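Chitin oligosaccharide binding protein NagB2 (Paenibacillus sp. FPU-7, PDB 7EHO) binds chitin oligosaccharides, probably as the extracellular solute-binding component that hands them to an ABC-type uptake system. Local coordinates at residues S29-L34 and G63-L68; K126-R131 and K382-A387; Y152-L157 and K291-Y296; I188-G193 and P250-L255. One frame throughout, in Å; residues are numbered along the deposited sequence.

Interaction 1. Residues S29-L34 and G63-L68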
# COMPACT_ATOMS: atom_id res chain seq x y z
N SER A 29 4.24 -27.34 28.82
CA SER A 29 4.62 -27.47 27.43
C SER A 29 3.43 -27.18 26.50
O SER A 29 2.30 -27.58 26.76
CB SER A 29 5.16 -28.87 27.15
OG SER A 29 4.10 -29.75 26.84
N VAL A 30 3.71 -26.48 25.41
CA VAL A 30 2.70 -26.19 24.40
C VAL A 30 3.38 -26.11 23.04
O VAL A 30 4.45 -25.52 22.91
CB VAL A 30 1.91 -24.90 24.75
CG1 VAL A 30 2.80 -23.63 24.73
CG2 VAL A 30 0.72 -24.75 23.84
N SER A 31 2.77 -26.75 22.04
CA SER A 31 3.30 -26.74 20.69
C SER A 31 2.34 -26.00 19.77
O SER A 31 1.14 -26.30 19.74
CB SER A 31 3.54 -28.17 20.19
OG SER A 31 3.96 -28.15 18.83
N LEU A 32 2.86 -25.02 19.03
CA LEU A 32 2.06 -24.22 18.11
C LEU A 32 2.58 -24.39 16.69
O LEU A 32 3.79 -24.29 16.45
CB LEU A 32 2.09 -22.72 18.50
CG LEU A 32 1.40 -22.37 19.83
CD1 LEU A 32 2.42 -22.48 20.99
CD2 LEU A 32 0.82 -20.97 19.77
N THR A 33 1.68 -24.64 15.75
CA THR A 33 2.06 -24.63 14.34
C THR A 33 2.00 -23.20 13.82
O THR A 33 1.03 -22.48 14.08
CB THR A 33 1.13 -25.53 13.53
OG1 THR A 33 1.34 -26.90 13.94
CG2 THR A 33 1.43 -25.40 12.04
N LEU A 34 3.03 -22.79 13.09
CA LEU A 34 3.09 -21.43 12.54
C LEU A 34 3.13 -21.57 11.02
O LEU A 34 4.20 -21.87 10.47
CB LEU A 34 4.31 -20.69 13.11
CG LEU A 34 4.41 -19.17 13.03
CD1 LEU A 34 5.64 -18.70 13.85
CD2 LEU A 34 4.51 -18.67 11.58
N GLY A 63 8.90 -23.94 27.46
CA GLY A 63 7.83 -24.89 27.22
C GLY A 63 7.06 -24.64 25.94
O GLY A 63 6.46 -25.57 25.40
N ALA A 64 7.05 -23.41 25.45
CA ALA A 64 6.35 -23.06 24.21
C ALA A 64 7.29 -23.27 23.03
O ALA A 64 8.40 -22.73 23.01
CB ALA A 64 5.88 -21.61 24.27
N THR A 65 6.86 -24.09 22.07
CA THR A 65 7.65 -24.35 20.88
C THR A 65 6.77 -24.14 19.65
O THR A 65 5.56 -24.33 19.70
CB THR A 65 8.25 -25.76 20.87
OG1 THR A 65 7.20 -26.74 20.95
CG2 THR A 65 9.20 -25.95 22.03
N PHE A 66 7.41 -23.72 18.56
CA PHE A 66 6.71 -23.35 17.34
C PHE A 66 7.19 -24.25 16.21
O PHE A 66 8.40 -24.32 15.94
CB PHE A 66 6.97 -21.87 17.01
CG PHE A 66 6.46 -20.89 18.06
CD1 PHE A 66 7.23 -20.58 19.17
CD2 PHE A 66 5.22 -20.30 17.94
CE1 PHE A 66 6.77 -19.68 20.12
CE2 PHE A 66 4.74 -19.40 18.88
CZ PHE A 66 5.53 -19.09 19.99
N LYS A 67 6.27 -24.96 15.56
CA LYS A 67 6.62 -25.79 14.41
C LYS A 67 6.35 -24.98 13.16
O LYS A 67 5.19 -24.76 12.81
CB LYS A 67 5.82 -27.09 14.37
CG LYS A 67 6.06 -27.99 15.57
CD LYS A 67 6.02 -29.44 15.14
CE LYS A 67 4.60 -29.90 14.88
NZ LYS A 67 4.36 -31.30 15.39
N LEU A 68 7.40 -24.50 12.51
CA LEU A 68 7.22 -23.70 11.30
C LEU A 68 6.71 -24.60 10.17
O LEU A 68 7.25 -25.69 9.95
CB LEU A 68 8.53 -23.02 10.89
CG LEU A 68 8.81 -21.65 11.53
CD1 LEU A 68 8.62 -21.70 13.03
CD2 LEU A 68 10.21 -21.20 11.19
O HOH W 1 6.46 -27.99 18.78

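Interaction 2. Residues K126-R131 and K382-A387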
# COMPACT_ATOMS: atom_id res chain seq x y z
N LYS A 126 0.03 1.54 16.53
CA LYS A 126 1.36 1.49 15.93
C LYS A 126 1.37 1.05 14.47
O LYS A 126 2.43 1.04 13.87
CB LYS A 126 2.28 0.58 16.74
CG LYS A 126 2.47 1.03 18.20
CD LYS A 126 3.16 2.38 18.26
CE LYS A 126 3.31 2.91 19.69
NZ LYS A 126 2.07 2.70 20.50
N PHE A 127 0.23 0.68 13.91
CA PHE A 127 0.13 0.23 12.54
C PHE A 127 -0.47 1.34 11.69
O PHE A 127 -1.24 2.17 12.18
CB PHE A 127 -0.74 -1.03 12.41
CG PHE A 127 -0.14 -2.25 13.07
CD1 PHE A 127 -0.34 -2.51 14.41
CD2 PHE A 127 0.63 -3.13 12.33
CE1 PHE A 127 0.25 -3.63 15.03
CE2 PHE A 127 1.20 -4.28 12.94
CZ PHE A 127 1.01 -4.50 14.28
N PHE A 128 -0.11 1.34 10.40
CA PHE A 128 -0.66 2.31 9.48
C PHE A 128 -2.15 2.09 9.26
O PHE A 128 -2.94 3.04 9.27
CB PHE A 128 0.10 2.25 8.13
CG PHE A 128 1.34 3.10 8.12
CD1 PHE A 128 1.25 4.49 8.14
CD2 PHE A 128 2.59 2.52 8.10
CE1 PHE A 128 2.39 5.30 8.15
CE2 PHE A 128 3.75 3.31 8.10
CZ PHE A 128 3.64 4.69 8.14
N GLU A 129 -2.57 0.84 9.06
CA GLU A 129 -3.98 0.60 8.74
C GLU A 129 -4.33 -0.84 9.06
O GLU A 129 -3.75 -1.76 8.48
CB GLU A 129 -4.24 0.88 7.26
CG GLU A 129 -5.72 0.65 6.91
CD GLU A 129 -6.63 1.56 7.68
OE1 GLU A 129 -6.77 2.74 7.28
OE2 GLU A 129 -7.20 1.11 8.70
N LEU A 130 -5.31 -1.04 9.95
CA LEU A 130 -5.78 -2.37 10.29
C LEU A 130 -7.16 -2.68 9.71
O LEU A 130 -7.70 -3.74 10.00
CB LEU A 130 -5.84 -2.54 11.82
CG LEU A 130 -4.48 -2.41 12.54
CD1 LEU A 130 -4.62 -2.58 14.06
CD2 LEU A 130 -3.51 -3.43 11.97
N ARG A 131 -7.74 -1.78 8.90
CA ARG A 131 -9.14 -1.95 8.51
C ARG A 131 -9.36 -3.24 7.74
O ARG A 131 -10.44 -3.83 7.82
CB ARG A 131 -9.62 -0.76 7.66
CG ARG A 131 -8.90 -0.64 6.33
CD ARG A 131 -9.55 0.39 5.37
NE ARG A 131 -11.01 0.44 5.47
CZ ARG A 131 -11.83 -0.32 4.75
NH1 ARG A 131 -11.34 -1.20 3.87
NH2 ARG A 131 -13.14 -0.21 4.90
N LYS A 382 2.26 11.50 8.54
CA LYS A 382 1.34 11.59 9.67
C LYS A 382 0.47 10.34 9.78
O LYS A 382 0.22 9.83 10.87
CB LYS A 382 0.46 12.83 9.53
CG LYS A 382 -0.22 13.23 10.83
CD LYS A 382 -0.98 14.54 10.68
CE LYS A 382 -2.12 14.41 9.68
NZ LYS A 382 -2.98 15.64 9.66
N ALA A 383 -0.00 9.84 8.64
CA ALA A 383 -0.86 8.67 8.60
C ALA A 383 -0.92 8.19 7.16
O ALA A 383 -0.42 8.85 6.24
CB ALA A 383 -2.27 8.98 9.13
N ALA A 384 -1.57 7.06 6.96
CA ALA A 384 -1.84 6.52 5.63
C ALA A 384 -3.33 6.56 5.32
O ALA A 384 -4.16 6.64 6.22
CB ALA A 384 -1.33 5.09 5.53
N PHE A 385 -3.67 6.53 4.02
CA PHE A 385 -5.04 6.30 3.60
C PHE A 385 -5.10 5.17 2.59
O PHE A 385 -4.14 4.94 1.84
CB PHE A 385 -5.65 7.59 3.01
CG PHE A 385 -4.89 8.15 1.84
CD1 PHE A 385 -3.84 9.04 2.05
CD2 PHE A 385 -5.29 7.87 0.52
CE1 PHE A 385 -3.15 9.59 0.96
CE2 PHE A 385 -4.61 8.41 -0.57
CZ PHE A 385 -3.54 9.29 -0.35
N PRO A 386 -6.22 4.44 2.53
CA PRO A 386 -6.31 3.29 1.64
C PRO A 386 -6.46 3.74 0.20
O PRO A 386 -6.80 4.89 -0.08
CB PRO A 386 -7.61 2.61 2.08
CG PRO A 386 -7.86 3.08 3.43
CD PRO A 386 -7.36 4.48 3.47
N ALA A 387 -6.22 2.80 -0.71
CA ALA A 387 -6.63 3.01 -2.09
C ALA A 387 -8.15 3.11 -2.14
O ALA A 387 -8.84 2.40 -1.42
CB ALA A 387 -6.15 1.86 -2.97
O HOH W 2 -2.16 5.57 9.36
O HOH W 3 -5.09 3.91 5.78

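Interaction 3. Residues Y152-L157 and K291-Y296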
# COMPACT_ATOMS: atom_id res chain seq x y z
N TYR A 152 8.66 8.30 -7.55
CA TYR A 152 10.06 8.03 -7.85
C TYR A 152 10.53 9.17 -8.73
O TYR A 152 9.76 9.66 -9.57
CB TYR A 152 10.22 6.71 -8.61
CG TYR A 152 9.81 5.48 -7.80
CD1 TYR A 152 8.50 5.03 -7.81
CD2 TYR A 152 10.74 4.78 -7.06
CE1 TYR A 152 8.13 3.94 -7.07
CE2 TYR A 152 10.39 3.66 -6.33
CZ TYR A 152 9.07 3.25 -6.34
OH TYR A 152 8.70 2.15 -5.63
N TYR A 153 11.77 9.62 -8.57
CA TYR A 153 12.22 10.70 -9.44
C TYR A 153 13.71 10.57 -9.76
O TYR A 153 14.46 9.92 -9.04
CB TYR A 153 11.89 12.07 -8.85
CG TYR A 153 12.87 12.60 -7.81
CD1 TYR A 153 12.73 12.27 -6.47
CD2 TYR A 153 13.90 13.46 -8.18
CE1 TYR A 153 13.62 12.77 -5.50
CE2 TYR A 153 14.77 13.98 -7.23
CZ TYR A 153 14.64 13.62 -5.91
OH TYR A 153 15.52 14.13 -4.98
N ASN A 154 14.09 11.21 -10.86
CA ASN A 154 15.44 11.16 -11.42
C ASN A 154 16.17 12.41 -10.96
O ASN A 154 15.84 13.51 -11.39
CB ASN A 154 15.37 11.08 -12.95
CG ASN A 154 16.75 10.87 -13.63
OD1 ASN A 154 17.76 11.41 -13.20
ND2 ASN A 154 16.76 10.08 -14.69
N THR A 155 17.14 12.23 -10.06
CA THR A 155 17.81 13.37 -9.45
C THR A 155 18.65 14.12 -10.46
O THR A 155 18.84 15.33 -10.33
CB THR A 155 18.68 12.91 -8.29
OG1 THR A 155 19.67 12.01 -8.78
CG2 THR A 155 17.84 12.21 -7.23
N LYS A 156 19.15 13.42 -11.49
CA LYS A 156 19.98 14.07 -12.50
C LYS A 156 19.12 14.93 -13.44
O LYS A 156 19.47 16.08 -13.73
CB LYS A 156 20.76 12.99 -13.26
CG LYS A 156 22.13 13.41 -13.76
CD LYS A 156 22.75 12.37 -14.71
CE LYS A 156 23.74 11.45 -14.01
NZ LYS A 156 24.37 10.50 -14.99
N LEU A 157 17.96 14.42 -13.87
CA LEU A 157 17.06 15.25 -14.68
C LEU A 157 16.55 16.44 -13.88
O LEU A 157 16.39 17.54 -14.43
CB LEU A 157 15.90 14.41 -15.19
CG LEU A 157 16.26 13.33 -16.23
CD1 LEU A 157 15.01 12.57 -16.66
CD2 LEU A 157 16.94 13.97 -17.45
N LYS A 291 19.00 3.60 -11.79
CA LYS A 291 19.26 3.07 -10.46
C LYS A 291 20.48 3.62 -9.74
O LYS A 291 20.65 3.30 -8.56
CB LYS A 291 19.23 1.55 -10.63
CG LYS A 291 20.34 0.92 -11.48
CD LYS A 291 19.95 -0.58 -11.49
CE LYS A 291 20.86 -1.61 -12.22
NZ LYS A 291 20.74 -1.44 -13.75
N ASP A 292 21.29 4.45 -10.39
CA ASP A 292 22.38 5.12 -9.71
C ASP A 292 22.03 6.54 -9.30
O ASP A 292 22.88 7.21 -8.70
CB ASP A 292 23.64 5.16 -10.59
CG ASP A 292 24.17 3.77 -10.95
OD1 ASP A 292 24.99 3.68 -11.89
OD2 ASP A 292 23.78 2.78 -10.30
N ASN A 293 20.82 7.01 -9.60
CA ASN A 293 20.46 8.41 -9.39
C ASN A 293 18.95 8.59 -9.35
O ASN A 293 18.37 9.35 -10.14
CB ASN A 293 21.16 9.27 -10.44
CG ASN A 293 21.03 8.72 -11.85
OD1 ASN A 293 19.94 8.71 -12.44
ND2 ASN A 293 22.13 8.17 -12.37
N VAL A 294 18.32 7.88 -8.43
CA VAL A 294 16.87 7.85 -8.26
C VAL A 294 16.55 8.22 -6.82
O VAL A 294 17.24 7.80 -5.89
CB VAL A 294 16.30 6.46 -8.65
CG1 VAL A 294 16.84 5.37 -7.74
CG2 VAL A 294 14.77 6.46 -8.59
N GLY A 295 15.53 9.06 -6.65
CA GLY A 295 15.05 9.44 -5.34
C GLY A 295 13.56 9.19 -5.20
O GLY A 295 12.93 8.59 -6.09
N TYR A 296 12.96 9.66 -4.11
CA TYR A 296 11.56 9.36 -3.84
C TYR A 296 10.97 10.43 -2.94
O TYR A 296 11.63 10.89 -2.01
CB TYR A 296 11.44 7.99 -3.17
CG TYR A 296 10.04 7.45 -2.97
CD1 TYR A 296 9.45 6.63 -3.93
CD2 TYR A 296 9.32 7.73 -1.81
CE1 TYR A 296 8.16 6.12 -3.75
CE2 TYR A 296 8.05 7.22 -1.61
CZ TYR A 296 7.47 6.41 -2.58
OH TYR A 296 6.22 5.88 -2.40

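Interaction 4. Residues I188-G193 and P250-L255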
# COMPACT_ATOMS: atom_id res chain seq x y z
N ILE A 188 6.36 13.83 -16.01
CA ILE A 188 5.75 12.68 -15.33
C ILE A 188 5.52 11.57 -16.33
O ILE A 188 4.74 11.73 -17.28
CB ILE A 188 4.42 13.05 -14.65
CG1 ILE A 188 4.57 14.32 -13.80
CG2 ILE A 188 3.87 11.90 -13.83
CD1 ILE A 188 3.23 14.81 -13.27
N ALA A 189 6.18 10.44 -16.12
CA ALA A 189 5.89 9.22 -16.87
C ALA A 189 4.61 8.58 -16.37
O ALA A 189 4.33 8.54 -15.16
CB ALA A 189 7.05 8.23 -16.76
N LEU A 190 3.83 8.03 -17.30
CA LEU A 190 2.59 7.36 -16.94
C LEU A 190 2.13 6.55 -18.14
O LEU A 190 2.03 7.07 -19.25
CB LEU A 190 1.52 8.36 -16.51
CG LEU A 190 0.15 7.86 -16.03
CD1 LEU A 190 0.28 6.62 -15.20
CD2 LEU A 190 -0.54 8.97 -15.22
N GLY A 191 1.86 5.28 -17.90
CA GLY A 191 1.28 4.42 -18.90
C GLY A 191 -0.13 4.03 -18.50
O GLY A 191 -0.32 3.18 -17.61
N GLY A 192 -1.13 4.64 -19.13
CA GLY A 192 -2.50 4.49 -18.68
C GLY A 192 -3.46 4.06 -19.78
O GLY A 192 -4.66 4.25 -19.64
N GLY A 193 -2.92 3.49 -20.85
CA GLY A 193 -3.72 3.17 -22.02
C GLY A 193 -4.39 1.82 -21.89
O GLY A 193 -4.16 1.08 -20.94
N PRO A 250 2.42 13.19 -22.83
CA PRO A 250 1.35 13.19 -23.86
C PRO A 250 0.99 11.82 -24.42
O PRO A 250 -0.17 11.62 -24.81
CB PRO A 250 1.92 14.13 -24.94
CG PRO A 250 2.88 15.01 -24.20
CD PRO A 250 3.52 14.10 -23.18
N ASN A 251 1.94 10.88 -24.47
CA ASN A 251 1.65 9.55 -24.99
C ASN A 251 0.99 8.62 -23.97
O ASN A 251 0.89 7.41 -24.24
CB ASN A 251 2.92 8.91 -25.52
CG ASN A 251 3.53 9.68 -26.64
OD1 ASN A 251 4.73 10.00 -26.63
ND2 ASN A 251 2.72 9.96 -27.65
N VAL A 252 0.51 9.16 -22.84
CA VAL A 252 -0.02 8.36 -21.73
C VAL A 252 -1.02 7.30 -22.19
O VAL A 252 -0.96 6.15 -21.74
CB VAL A 252 -0.60 9.28 -20.63
CG1 VAL A 252 -1.78 10.11 -21.14
CG2 VAL A 252 -1.06 8.45 -19.46
N LEU A 253 -1.94 7.65 -23.09
CA LEU A 253 -2.99 6.71 -23.45
C LEU A 253 -2.56 5.73 -24.53
O LEU A 253 -3.32 4.81 -24.86
CB LEU A 253 -4.27 7.45 -23.89
CG LEU A 253 -5.00 8.30 -22.82
CD1 LEU A 253 -6.26 8.90 -23.39
CD2 LEU A 253 -5.35 7.42 -21.60
N GLY A 254 -1.36 5.90 -25.08
CA GLY A 254 -0.80 4.97 -26.03
C GLY A 254 0.26 4.09 -25.44
O GLY A 254 0.98 3.42 -26.19
N LEU A 255 0.38 4.05 -24.11
CA LEU A 255 1.41 3.31 -23.43
C LEU A 255 0.78 2.40 -22.40
O LEU A 255 -0.12 2.81 -21.66
CB LEU A 255 2.41 4.25 -22.74
CG LEU A 255 3.26 5.13 -23.64
CD1 LEU A 255 3.97 6.22 -22.83
CD2 LEU A 255 4.29 4.30 -24.40

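Interaction 1. Residues S29-L34 and G63-L68
Ser29 meets Gly63 just ahead of two parallel strands, its CA 3.3 Å from Gly63 O in a CA-H...O contact. Val30 opens the regular pairing: its N donates to Gly63 O and its O accepts from Thr65 N. Val30 CG1, set between the backbone N and the carbonyl carbon (chi1 65°), lies 3.7 Å from Ala64 CB. Ser31 turns to the other face with Thr65, where one water joins the two hydroxyls, 2.5 Å from Ser31 OG and 2.6 Å from Thr65 OG1; Lys67 CG passes 3.9 Å from Ser31 OG. Leu32 again bonds twice, from N to Thr65 O and from O to Lys67 N, the latter at 2.7 Å, while its CB comes obliquely to Phe66 CD2 at 4.0 Å. Thr33 rests its CG2 near Lys67 O, 3.9 Å away. Leu34 N closes the series on Lys67 O, and Leu34 CD1 makes loose apolar contacts with both Phe66 CD2 and Leu68 CD1. The strands belong to a right-handed beta-alpha-beta crossover unit, as in the Rossmann-like lobes of periplasmic-type binding proteins. The linking helix 44-60 packs on Leu34, Phe66 and Leu68, helix 326-339 covers Val30 and Leu32, and strand 93-97 pairs with strand 30-36, bringing Ile93 against Leu34 and Phe66.

Interaction 2. Residues K126-R131 and K382-A387
Phe128 and Ala384 make the apolar side-chain contact here. Phe128 CG stands anti to its carbonyl carbon (chi1 -85°), which brings ring atom CD1 to 3.7 Å from Ala384 CB; the methyl approaches obliquely, while the carbonyl carbon of Ala383 lies at the ring's edge. Farther along, Pro386 CG is in van der Waals contact with two side chains that cross the proline at about a right angle: the Arg131 methylene CD at 3.7 Å and the Glu129 carboxylate oxygen OE1 at 4.0 Å.

No direct hydrogen bond spans the segments, and the polar links run through water. One water donates to Phe128 O at 2.6 Å and accepts from Ala384 N at 2.9 Å. A second donates to Glu129 OE1 at 2.5 Å and, weakly, to Ala384 O. The other carboxylate oxygen, Glu129 OE2, takes Arg131 N at 2.9 Å on its anti side, so the group is held at both oxygens, one by its own loop and one by the bridging water. Were Glu129 cut back to an alanine, Arg131 N would probably lose this acceptor and the water link to Ala384 O would go with it.

Nearby, the ring of Phe128 meets that of Trp314 with planes only about 10° apart, and Ala384 also touches this tryptophan. Strand 383-385 runs parallel to strand 309-320, one of the long strands that probably pass between the two lobes; a loop packed beside such connecting strands is consistent with the interlobe region of a two-lobed solute-binding protein.

Interaction 3. Residues Y152-L157 and K291-Y296
Tyr153 and Gly295 form the hydrogen-bonded pair of this antiparallel contact, with Tyr153 N on Gly295 O at 2.9 Å and Gly295 N on Tyr153 O at 2.8 Å. Thr155 N bonds Asn293 O at 3.1 Å, from above the carbonyl plane, where helix 155-160 begins.

Tyr296 points its edge at the face of Tyr152, a T-shaped pair with planes at 79° and centroids 5.0 Å apart; Tyr296 CD1 lies over the ring centre. On the other face of the sheet the Tyr153 ring lies against the Gly295 backbone, where a side chain would clash with it.

Asn154 is the N-cap of the helix. With CG anti to the backbone N (chi1 -173°), its OD1 accepts from Leu157 N at 3.1 Å and weakly from Lys156 N. A leucine here would probably leave those first-turn amides without their cap. The Asn293 amide lies alongside that of Asn154, pointing the same way with planes 27° apart, and Asn293 CB sits 3.5 Å from Thr155 OG1.

Helix 369-379 packs on Tyr152, Val294 and Tyr296, and Phe264 of helix 257-265 on Tyr152, Asn154 and Val294; Tyr152 OH bonds to Thr279, and strand 271-275 pairs with strand 138-154.

Interaction 4. Residues I188-G193 and P250-L255
The backbone of Gly191-Gly193 runs past the turn at Val252-Leu255, with Gly192 N giving a hydrogen bond to Val252 O at 3.0 Å and Gly193 N another to Leu255 O at 3.0 Å. This joins two connecting segments in a lobe of the solute-binding fold: the glycine-rich run that follows the short, weakly bonded strand at about 188-189, and the turn, with a 3-10 piece at 252-253, that leads from helix 230-244 toward helix 257-265. Both bonds are fairly straight at hydrogen, 165° and 157°, and each donor is tilted from the plane of its carbonyl. Gly193 in particular cannot take a side chain here: a CB would run into Leu253 O.

Among the side chains, Leu190 and Val252 lie alongside each other and point the same way. Val252 CG2, anti to the backbone N (the other methyl sits between N and the carbonyl carbon, chi1 62°), rests 3.7 Å from Leu190 CG and close to Leu190 O. Leu255 lays its CB 4.0 Å from Gly191 CA. The carbonyl O of Gly192 accepts from Gln405 NE2, tying the run to helix 394-408. Upstream, Ile188 bonds through its backbone to Tyr247 and Asp249, just ahead of the turn. At the Leu253 end, CD2 stops 3.8 Å from Gly192 O.

How the interactions relate
All four contacts reach one branched mixed sheet. Interaction 1 comes first along the chain and closes before the others open; interaction 2 then encloses interaction 3, which encloses interaction 4. Interactions 1 and 4 lie on opposite sides of the chain's centre, their centres about 52 Å apart, whereas interaction 2 is nearest the middle, about 31 Å from interaction 1 and about 27 Å from interaction 3 between centres. Interactions 3 and 4 are about 20 Å apart between centres and share strand 271-275 and helix 257-265 as neighbours. None touches another. The long strands 138-154 and 309-320 link these distant regions, consistent with two lobes joined through the middle, between which such proteins usually hold their ligand.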